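Local coordinates for protein transcriptional regulator, MerR family (Listeria monocytogenes str. 4b F2365, PDB 3GP4) that probably binds promoter DNA as a dimer and regulates transcription, as in other members of the MerR family of helix-turn-helix regulators, at residues 69-74 with 80-85. Numbering follows the deposited sequence.
Sequences LALFRE and EARAEL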
# COMPACT_ATOMS: atom_id res chain seq x y z
N LEU A 69 10.16 15.81 -12.57
CA LEU A 69 10.06 17.27 -12.66
C LEU A 69 11.34 17.94 -13.20
O LEU A 69 11.24 18.82 -14.09
CB LEU A 69 9.65 17.91 -11.33
CG LEU A 69 9.47 19.42 -11.47
CD1 LEU A 69 8.32 19.77 -12.40
CD2 LEU A 69 9.24 20.00 -10.14
N ALA A 70 12.52 17.55 -12.71
CA ALA A 70 13.81 18.03 -13.25
C ALA A 70 13.92 17.87 -14.78
O ALA A 70 14.31 18.82 -15.48
CB ALA A 70 15.02 17.40 -12.53
N LEU A 71 13.62 16.67 -15.29
CA LEU A 71 13.56 16.45 -16.75
C LEU A 71 12.59 17.39 -17.46
O LEU A 71 12.96 18.06 -18.46
CB LEU A 71 13.22 14.98 -17.06
CG LEU A 71 14.28 13.93 -16.69
CD1 LEU A 71 13.71 12.52 -16.70
CD2 LEU A 71 15.53 13.98 -17.62
N PHE A 72 11.36 17.44 -16.94
CA PHE A 72 10.34 18.36 -17.42
C PHE A 72 10.85 19.81 -17.52
O PHE A 72 10.66 20.48 -18.56
CB PHE A 72 9.07 18.25 -16.55
CG PHE A 72 8.05 19.33 -16.83
CD1 PHE A 72 7.21 19.24 -17.93
CD2 PHE A 72 7.94 20.44 -16.00
CE1 PHE A 72 6.27 20.24 -18.20
CE2 PHE A 72 7.00 21.44 -16.24
CZ PHE A 72 6.15 21.33 -17.35
N ARG A 73 11.53 20.28 -16.48
CA ARG A 73 12.02 21.65 -16.48
C ARG A 73 13.14 21.89 -17.50
O ARG A 73 13.27 22.98 -18.06
CB ARG A 73 12.36 22.12 -15.06
CG ARG A 73 11.06 22.34 -14.23
CD ARG A 73 11.27 23.14 -12.95
NE ARG A 73 11.86 24.45 -13.22
CZ ARG A 73 12.75 25.06 -12.43
NH1 ARG A 73 13.15 24.49 -11.30
NH2 ARG A 73 13.24 26.24 -12.78
N GLU A 74 13.93 20.85 -17.75
CA GLU A 74 15.03 20.91 -18.73
C GLU A 74 14.57 21.09 -20.18
O GLU A 74 15.32 21.62 -21.02
CB GLU A 74 15.85 19.62 -18.64
CG GLU A 74 17.27 19.79 -19.01
CD GLU A 74 18.06 20.37 -17.87
OE1 GLU A 74 18.19 19.66 -16.85
OE2 GLU A 74 18.53 21.52 -18.00
N GLU A 80 11.68 11.51 -24.21
CA GLU A 80 11.84 10.06 -24.18
C GLU A 80 12.27 9.56 -22.79
O GLU A 80 11.72 8.56 -22.28
CB GLU A 80 12.84 9.57 -25.24
CG GLU A 80 12.82 8.06 -25.37
CD GLU A 80 13.71 7.53 -26.48
OE1 GLU A 80 14.71 6.85 -26.16
OE2 GLU A 80 13.41 7.81 -27.67
N ALA A 81 13.23 10.26 -22.17
CA ALA A 81 13.70 9.90 -20.82
C ALA A 81 12.58 9.98 -19.78
O ALA A 81 12.49 9.14 -18.86
CB ALA A 81 14.86 10.78 -20.39
N ARG A 82 11.73 10.99 -19.92
CA ARG A 82 10.56 11.05 -19.06
C ARG A 82 9.58 9.85 -19.24
O ARG A 82 9.04 9.37 -18.25
CB ARG A 82 9.84 12.38 -19.23
CG ARG A 82 10.40 13.47 -18.38
CD ARG A 82 9.61 14.77 -18.63
NE ARG A 82 10.15 15.51 -19.79
CZ ARG A 82 9.47 16.43 -20.49
NH1 ARG A 82 8.21 16.73 -20.18
NH2 ARG A 82 10.06 17.06 -21.49
N ALA A 83 9.35 9.39 -20.47
CA ALA A 83 8.46 8.25 -20.71
C ALA A 83 9.09 6.99 -20.11
O ALA A 83 8.37 6.18 -19.50
CB ALA A 83 8.13 8.03 -22.18
N GLU A 84 10.40 6.83 -20.28
CA GLU A 84 11.10 5.67 -19.70
C GLU A 84 11.01 5.64 -18.17
O GLU A 84 10.88 4.54 -17.54
CB GLU A 84 12.57 5.68 -20.09
CG GLU A 84 12.82 5.35 -21.56
CD GLU A 84 12.41 3.93 -21.91
OE1 GLU A 84 12.69 3.01 -21.10
OE2 GLU A 84 11.81 3.75 -23.00
N LEU A 85 11.14 6.83 -17.57
CA LEU A 85 11.02 6.99 -16.10
C LEU A 85 9.63 6.55 -15.63
O LEU A 85 9.53 5.70 -14.71
CB LEU A 85 11.34 8.43 -15.69
CG LEU A 85 11.38 8.85 -14.20
CD1 LEU A 85 12.15 10.15 -14.08
CD2 LEU A 85 9.99 9.06 -13.58
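Leu71 and Arg82 meet where helix 62-74 and the start of helix 79-130 run antiparallel; the axes of segments 69-74 and 80-85 approach to 9.7 Å at 164°. Leu71 and the methylenes of Arg82 lie alongside, pointing opposite ways, with Leu71 CB 3.5 Å from Arg82 CG, while Leu71 CD1 reaches Leu85 CD1 at 3.9 Å. The methyl of Ala81 is short enough for Leu71 CD1 to come within 4.1 Å of Ala81 C.

Phe72 meets the flat end of Arg82. A bend in the arginine chain (chi3 -86°) lays one guanidinium face, near its rim, over Phe72 CA, and NH1 comes to the ring edge, 3.5 Å from Phe72 CD1, with the planes 78° apart. This is edge contact, not a cation-pi stack. The ring also meets Trp48, so a flat apolar group suits a site between helix 43-57 and the arginine.

Polar bonds hold the guanidinium: Arg82 NE bonds Thr78 OG1, in the turn between the helices, which also bonds Leu71 O, and NH2 forms a salt bridge with Glu124 of the second subunit. One arginine thus serves both apolar packing and intersubunit charge pairing, tying what is probably the DNA-binding part, as in other MerR proteins, to the interface.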